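Local coordinates for protein beta subunit of photoactivated adenylyl cyclase (Beggiatoa sp. PS, PDB 5M2A) that probably converts ATP to cyclic AMP in response to blue light, which is sensed by a flavin-binding BLUF domain joined to an adenylyl cyclase domain, at residues Gly27-Ser30 with Ile31-Asn34; Asn102-Glu106 with Leu107-Pro111. All coordinates share one frame; numbering follows the deposited sequence.

In the fold
Both contacts are local, each made within one continuous run of residues. Contact 1, within the BLUF family region, is a turn of helix 20-36 that carries four residues of the flavin pocket. Contact 2 lies later in the chain, in the loop after strand 97-100 and the first residues of helix 110-129. Their centres are 26 Å apart and their nearest atoms about 14 Å apart, so neither touches the other. Strand 97-100 pairs in parallel with strand 40-46, in the same sheet as strand 5-14. Contact 1 meets the chromophore directly, through hydrogen bonds of Asn33 and Asn34, whereas contact 2 sits at the surface, where Met108 and Pro111 pack on the second subunit.

Contact 1: residues Gly27-Ser30 with Ile31-Asn34; sequences GKVS and IKNN. With FMN (flavin mononucleotide), chain F.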
ATOM      1  N   GLY A  27      -7.462 -15.688  32.609  1.00 53.28           N
ATOM      2  CA  GLY A  27      -8.866 -15.467  32.925  1.00 53.54           C
ATOM      3  C   GLY A  27      -9.107 -15.085  34.375  1.00 54.85           C
ATOM      4  O   GLY A  27      -9.806 -14.110  34.660  1.00 54.56           O
ATOM      5  N   LYS A  28      -8.540 -15.855  35.313  1.00 56.98           N
ATOM      6  CA  LYS A  28      -8.817 -15.610  36.727  1.00 53.93           C
ATOM      7  C   LYS A  28      -8.262 -14.262  37.178  1.00 51.07           C
ATOM      8  O   LYS A  28      -8.919 -13.538  37.934  1.00 48.27           O
ATOM      9  CB  LYS A  28      -8.239 -16.738  37.585  1.00 64.33           C
ATOM     10  CG  LYS A  28      -8.437 -18.137  37.020  1.00 70.45           C
ATOM     11  CD  LYS A  28      -8.075 -19.205  38.049  1.00 78.45           C
ATOM     12  CE  LYS A  28      -7.978 -20.588  37.417  1.00 81.35           C
ATOM     13  NZ  LYS A  28      -9.186 -20.942  36.620  1.00 82.25           N
ATOM     14  N   VAL A  29      -7.054 -13.908  36.727  1.00 48.09           N
ATOM     15  CA  VAL A  29      -6.487 -12.608  37.072  1.00 51.73           C
ATOM     16  C   VAL A  29      -7.296 -11.494  36.426  1.00 46.97           C
ATOM     17  O   VAL A  29      -7.555 -10.455  37.049  1.00 50.28           O
ATOM     18  CB  VAL A  29      -5.000 -12.539  36.669  1.00 60.29           C
ATOM     19  CG1 VAL A  29      -4.472 -11.117  36.797  1.00 59.51           C
ATOM     20  CG2 VAL A  29      -4.168 -13.481  37.528  1.00 69.90           C
ATOM     21  N   SER A  30      -7.712 -11.689  35.172  1.00 43.52           N
ATOM     22  CA  SER A  30      -8.559 -10.700  34.514  1.00 41.66           C
ATOM     23  C   SER A  30      -9.874 -10.525  35.262  1.00 42.24           C
ATOM     24  O   SER A  30     -10.303  -9.398  35.528  1.00 43.94           O
ATOM     25  CB  SER A  30      -8.810 -11.105  33.063  1.00 43.47           C
ATOM     26  OG  SER A  30      -7.583 -11.296  32.382  1.00 43.20           O
ATOM     27  N   ILE A  31     -10.521 -11.638  35.622  1.00 42.51           N
ATOM     28  CA  ILE A  31     -11.787 -11.566  36.351  1.00 50.88           C
ATOM     29  C   ILE A  31     -11.613 -10.813  37.664  1.00 50.53           C
ATOM     30  O   ILE A  31     -12.441  -9.969  38.025  1.00 52.02           O
ATOM     31  CB  ILE A  31     -12.351 -12.981  36.581  1.00 52.25           C
ATOM     32  CG1 ILE A  31     -12.802 -13.595  35.255  1.00 49.74           C
ATOM     33  CG2 ILE A  31     -13.509 -12.949  37.567  1.00 54.92           C
ATOM     34  CD1 ILE A  31     -13.300 -15.018  35.400  1.00 51.56           C
ATOM     35  N   LYS A  32     -10.534 -11.102  38.395  1.00 56.56           N
ATOM     36  CA  LYS A  32     -10.296 -10.434  39.673  1.00 57.95           C
ATOM     37  C   LYS A  32     -10.047  -8.943  39.483  1.00 57.60           C
ATOM     38  O   LYS A  32     -10.670  -8.110  40.151  1.00 52.55           O
ATOM     39  CB  LYS A  32      -9.114 -11.087  40.392  1.00 63.95           C
ATOM     40  CG  LYS A  32      -9.392 -12.486  40.916  1.00 71.89           C
ATOM     41  CD  LYS A  32      -8.153 -13.079  41.571  1.00 75.90           C
ATOM     42  CE  LYS A  32      -6.996 -13.157  40.587  1.00 75.00           C
ATOM     43  NZ  LYS A  32      -5.793 -13.810  41.170  1.00 77.51           N
ATOM     44  N   ASN A  33      -9.131  -8.588  38.575  1.00 49.87           N
ATOM     45  CA  ASN A  33      -8.813  -7.180  38.364  1.00 55.26           C
ATOM     46  C   ASN A  33      -9.994  -6.427  37.762  1.00 55.45           C
ATOM     47  O   ASN A  33     -10.313  -5.315  38.197  1.00 57.52           O
ATOM     48  CB  ASN A  33      -7.582  -7.045  37.469  1.00 49.31           C
ATOM     49  CG  ASN A  33      -6.325  -7.604  38.111  1.00 53.44           C
ATOM     50  OD1 ASN A  33      -6.301  -7.891  39.308  1.00 55.85           O
ATOM     51  ND2 ASN A  33      -5.268  -7.756  37.315  1.00 53.46           N
ATOM     52  N   ASN A  34     -10.661  -7.022  36.768  1.00 51.02           N
ATOM     53  CA  ASN A  34     -11.750  -6.321  36.093  1.00 47.83           C
ATOM     54  C   ASN A  34     -12.935  -6.092  37.022  1.00 46.06           C
ATOM     55  O   ASN A  34     -13.627  -5.076  36.897  1.00 56.68           O
ATOM     56  CB  ASN A  34     -12.177  -7.092  34.844  1.00 41.47           C
ATOM     57  CG  ASN A  34     -11.092  -7.118  33.779  1.00 41.73           C
ATOM     58  OD1 ASN A  34      -9.975  -6.652  34.005  1.00 44.14           O
ATOM     59  ND2 ASN A  34     -11.414  -7.673  32.616  1.00 37.48           N
TER
HETATM   60  N1  FMN F 404      -5.348  -8.481  32.847  1.00 44.27           N
HETATM   61  C2  FMN F 404      -6.469  -7.898  33.404  1.00 43.59           C
HETATM   62  O2  FMN F 404      -6.421  -7.435  34.538  1.00 46.12           O
HETATM   63  N3  FMN F 404      -7.646  -7.816  32.687  1.00 42.57           N
HETATM   64  C4  FMN F 404      -7.704  -8.327  31.407  1.00 39.50           C
HETATM   65  O4  FMN F 404      -8.750  -8.262  30.763  1.00 38.65           O
HETATM   66  C4A FMN F 404      -6.583  -8.915  30.844  1.00 39.49           C
HETATM   67  N5  FMN F 404      -6.662  -9.421  29.570  1.00 35.78           N
HETATM   68  C5A FMN F 404      -5.560 -10.004  29.000  1.00 39.03           C
HETATM   69  C6  FMN F 404      -5.654 -10.507  27.714  1.00 38.31           C
HETATM   70  C7  FMN F 404      -4.549 -11.101  27.123  1.00 39.50           C
HETATM   71  C7M FMN F 404      -4.677 -11.640  25.731  1.00 41.51           C
HETATM   72  C8  FMN F 404      -3.350 -11.192  27.827  1.00 42.31           C
HETATM   73  C8M FMN F 404      -2.149 -11.831  27.201  1.00 40.06           C
HETATM   74  C9  FMN F 404      -3.257 -10.684  29.120  1.00 43.19           C
HETATM   75  C9A FMN F 404      -4.364 -10.086  29.709  1.00 43.17           C
HETATM   76  N10 FMN F 404      -4.279  -9.578  30.990  1.00 45.32           N
HETATM   77  C10 FMN F 404      -5.394  -8.994  31.564  1.00 43.26           C
HETATM   78  C1' FMN F 404      -2.981  -9.701  31.743  1.00 47.91           C
HETATM   79  C2' FMN F 404      -2.285  -8.375  32.021  1.00 48.57           C
HETATM   80  O2' FMN F 404      -1.440  -8.060  30.939  1.00 47.34           O
HETATM   81  C3' FMN F 404      -1.455  -8.519  33.289  1.00 53.09           C
HETATM   82  O3' FMN F 404      -0.691  -9.705  33.203  1.00 49.53           O
HETATM   83  C4' FMN F 404      -2.362  -8.590  34.513  1.00 60.02           C
HETATM   84  O4' FMN F 404      -3.151  -7.425  34.582  1.00 54.13           O
HETATM   85  C5' FMN F 404      -1.554  -8.721  35.799  1.00 72.30           C
HETATM   86  O5' FMN F 404      -0.713  -7.596  35.922  1.00 79.58           O
HETATM   87  P   FMN F 404       0.082  -7.310  37.289  1.00 84.82           P
HETATM   88  O1P FMN F 404      -0.879  -6.673  38.264  1.00 84.21           O
HETATM   89  O2P FMN F 404       0.595  -8.617  37.854  1.00 86.50           O
HETATM   90  O3P FMN F 404       1.237  -6.376  37.006  1.00 86.10           O
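Val29 lays its CG1 branch alongside the amide of Asn33, one helical turn on: CG1 lies 3.5 Å from Asn33 ND2, and the two side chains point the same way. With CG1 anti to the backbone N (chi1 170°), this methyl also faces the flavin ribityl chain, while CG2 meets the end of the Lys32 chain. Beneath these side chains run the i to i+4 bonds of helix 20-36, among them Asn33 N to Val29 O and a short one of 2.7 Å from Asn34 N to Ser30 O.

Within this turn, two asparagines hydrogen-bond the flavin mononucleotide; Gln52 and Asp71 bind it elsewhere. Asn33 ND2 donates to flavin O2 at 3.0 Å. Asn34 binds twice: its OD1 accepts from flavin N3 at 2.9 Å in a nearly straight bond (175°), and its ND2 gives a longer one of 3.3 Å to flavin O4. Ala95 O also accepts from this ND2, which supports the orientation of the amide. Ser30 approaches differently, its OG standing over the ring face 3.0 Å from flavin C4A while it is hydrogen-bonded to Ile26 O.

Asn33 and Asn34 thus match the acceptor-donor-acceptor pattern of O2, N3 and O4. Donors at both carbonyl oxygens would be expected to stabilise negative charge drawn onto the pyrimidine part of the flavin.

Contact 2: residues Asn102-Glu106 with Leu107-Pro111; sequences NENSE and LMIQP
Gln110 folds its side chain back over the carbonyl of Glu106, and its atoms can be followed in turn. CB stays 3.9 Å from Glu106 O, CG closes to 3.1 Å from that same oxygen, and a bend at chi2 (-55°) then turns the amide back toward the loop. At the tip, NE2 donates to two backbone oxygens: Asn104 O at 2.9 Å and Glu106 O at 3.2 Å. Both acceptors lie close to the amide plane of Gln110, although the approach to Glu106 O is from above that carbonyl's plane. Asn104 O has a second donor in Lys113 NZ, and Glu106 O receives weak bonds from the backbone N of Ile109 and Gln110.

Beside this, Ile109 meets Asn104 from the opposite direction, its CD1 3.2 Å from Asn104 OD1. A chi1 of 60° turns Ile109 CG1 toward the loop residues, where it packs against Glu106 CB at 3.6 Å.

The same Asn104 OD1 accepts from Glu106 N at 3.0 Å, in the carbonyl plane and fairly straight (160°). That bond, reaching the backbone N two residues on, defines an Asx turn, here placed in the loop leading into helix 110-129.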
ATOM      1  N   ASN A 102     -11.462 -22.788  19.581  1.00 38.46           N
ATOM      2  CA  ASN A 102     -10.938 -24.026  19.009  1.00 48.17           C
ATOM      3  C   ASN A 102     -11.735 -25.235  19.482  1.00 51.72           C
ATOM      4  O   ASN A 102     -11.988 -26.163  18.707  1.00 57.63           O
ATOM      5  CB  ASN A 102      -9.460 -24.216  19.367  1.00 47.78           C
ATOM      6  CG  ASN A 102      -8.598 -23.035  18.984  1.00 49.10           C
ATOM      7  OD1 ASN A 102      -8.443 -22.709  17.802  1.00 46.34           O
ATOM      8  ND2 ASN A 102      -8.001 -22.399  19.986  1.00 48.81           N
ATOM      9  N   GLU A 103     -12.133 -25.246  20.756  1.00 53.28           N
ATOM     10  CA  GLU A 103     -12.808 -26.402  21.334  1.00 60.09           C
ATOM     11  C   GLU A 103     -14.284 -26.486  20.973  1.00 58.72           C
ATOM     12  O   GLU A 103     -14.916 -27.503  21.275  1.00 63.00           O
ATOM     13  CB  GLU A 103     -12.669 -26.402  22.862  1.00 66.78           C
ATOM     14  CG  GLU A 103     -11.267 -26.701  23.363  1.00 76.89           C
ATOM     15  CD  GLU A 103     -10.691 -27.987  22.793  1.00 85.50           C
ATOM     16  OE1 GLU A 103     -11.432 -28.989  22.689  1.00 86.94           O
ATOM     17  OE2 GLU A 103      -9.490 -27.991  22.446  1.00 88.22           O
ATOM     18  N   ASN A 104     -14.852 -25.461  20.347  1.00 54.08           N
ATOM     19  CA  ASN A 104     -16.261 -25.503  19.982  1.00 56.06           C
ATOM     20  C   ASN A 104     -16.421 -26.311  18.701  1.00 58.87           C
ATOM     21  O   ASN A 104     -15.931 -25.912  17.639  1.00 61.40           O
ATOM     22  CB  ASN A 104     -16.819 -24.093  19.813  1.00 54.15           C
ATOM     23  CG  ASN A 104     -18.335 -24.068  19.804  1.00 58.07           C
ATOM     24  OD1 ASN A 104     -18.981 -25.012  19.350  1.00 67.23           O
ATOM     25  ND2 ASN A 104     -18.911 -22.981  20.303  1.00 57.92           N
ATOM     26  N   SER A 105     -17.101 -27.451  18.804  1.00 60.40           N
ATOM     27  CA  SER A 105     -17.334 -28.336  17.672  1.00 63.78           C
ATOM     28  C   SER A 105     -18.794 -28.357  17.237  1.00 64.89           C
ATOM     29  O   SER A 105     -19.174 -29.209  16.426  1.00 66.88           O
ATOM     30  CB  SER A 105     -16.862 -29.753  18.010  1.00 68.00           C
ATOM     31  OG  SER A 105     -17.348 -30.163  19.277  1.00 70.14           O
ATOM     32  N   GLU A 106     -19.619 -27.446  17.755  1.00 62.82           N
ATOM     33  CA  GLU A 106     -21.026 -27.410  17.375  1.00 63.72           C
ATOM     34  C   GLU A 106     -21.171 -27.097  15.892  1.00 59.60           C
ATOM     35  O   GLU A 106     -20.455 -26.256  15.346  1.00 54.03           O
ATOM     36  CB  GLU A 106     -21.781 -26.375  18.206  1.00 66.05           C
ATOM     37  CG  GLU A 106     -21.949 -26.742  19.663  1.00 79.96           C
ATOM     38  CD  GLU A 106     -22.813 -25.741  20.404  1.00 88.73           C
ATOM     39  OE1 GLU A 106     -22.864 -25.801  21.651  1.00 91.56           O
ATOM     40  OE2 GLU A 106     -23.439 -24.890  19.735  1.00 90.48           O
ATOM     41  N   LEU A 107     -22.120 -27.776  15.244  1.00 55.67           N
ATOM     42  CA  LEU A 107     -22.226 -27.683  13.792  1.00 54.37           C
ATOM     43  C   LEU A 107     -22.754 -26.323  13.348  1.00 47.23           C
ATOM     44  O   LEU A 107     -22.305 -25.782  12.332  1.00 40.87           O
ATOM     45  CB  LEU A 107     -23.108 -28.813  13.261  1.00 58.36           C
ATOM     46  CG  LEU A 107     -22.378 -30.075  12.790  1.00 63.80           C
ATOM     47  CD1 LEU A 107     -21.275 -30.486  13.757  1.00 67.70           C
ATOM     48  CD2 LEU A 107     -23.368 -31.222  12.591  1.00 65.63           C
ATOM     49  N   MET A 108     -23.689 -25.742  14.100  1.00 42.82           N
ATOM     50  CA  MET A 108     -24.274 -24.471  13.684  1.00 46.02           C
ATOM     51  C   MET A 108     -23.348 -23.282  13.909  1.00 46.28           C
ATOM     52  O   MET A 108     -23.571 -22.224  13.313  1.00 43.57           O
ATOM     53  CB  MET A 108     -25.602 -24.232  14.403  1.00 51.89           C
ATOM     54  CG  MET A 108     -26.724 -25.159  13.945  1.00 60.67           C
ATOM     55  SD  MET A 108     -26.959 -25.149  12.154  1.00 58.52           S
ATOM     56  CE  MET A 108     -27.246 -23.406  11.833  1.00 49.97           C
ATOM     57  N   ILE A 109     -22.317 -23.419  14.742  1.00 43.73           N
ATOM     58  CA  ILE A 109     -21.360 -22.329  14.899  1.00 41.94           C
ATOM     59  C   ILE A 109     -20.160 -22.463  13.969  1.00 34.47           C
ATOM     60  O   ILE A 109     -19.426 -21.480  13.784  1.00 31.29           O
ATOM     61  CB  ILE A 109     -20.858 -22.201  16.350  1.00 54.29           C
ATOM     62  CG1 ILE A 109     -20.171 -23.491  16.812  1.00 60.41           C
ATOM     63  CG2 ILE A 109     -21.998 -21.807  17.279  1.00 57.51           C
ATOM     64  CD1 ILE A 109     -18.665 -23.536  16.558  1.00 65.19           C
ATOM     65  N   GLN A 110     -19.920 -23.647  13.405  1.00 34.70           N
ATOM     66  CA  GLN A 110     -18.791 -23.817  12.492  1.00 35.47           C
ATOM     67  C   GLN A 110     -18.748 -22.791  11.365  1.00 38.76           C
ATOM     68  O   GLN A 110     -17.639 -22.331  11.037  1.00 31.44           O
ATOM     69  CB  GLN A 110     -18.790 -25.241  11.916  1.00 40.76           C
ATOM     70  CG  GLN A 110     -18.498 -26.324  12.941  1.00 55.76           C
ATOM     71  CD  GLN A 110     -17.199 -26.087  13.694  1.00 61.20           C
ATOM     72  OE1 GLN A 110     -16.141 -25.895  13.090  1.00 58.46           O
ATOM     73  NE2 GLN A 110     -17.276 -26.094  15.020  1.00 60.60           N
ATOM     74  N   PRO A 111     -19.867 -22.385  10.740  1.00 33.19           N
ATOM     75  CA  PRO A 111     -19.750 -21.353   9.691  1.00 31.84           C
ATOM     76  C   PRO A 111     -19.195 -20.040  10.209  1.00 32.49           C
ATOM     77  O   PRO A 111     -18.294 -19.455   9.589  1.00 28.04           O
ATOM     78  CB  PRO A 111     -21.193 -21.206   9.174  1.00 33.14           C
ATOM     79  CG  PRO A 111     -21.861 -22.490   9.531  1.00 35.66           C
ATOM     80  CD  PRO A 111     -21.242 -22.922  10.824  1.00 35.24           C
TER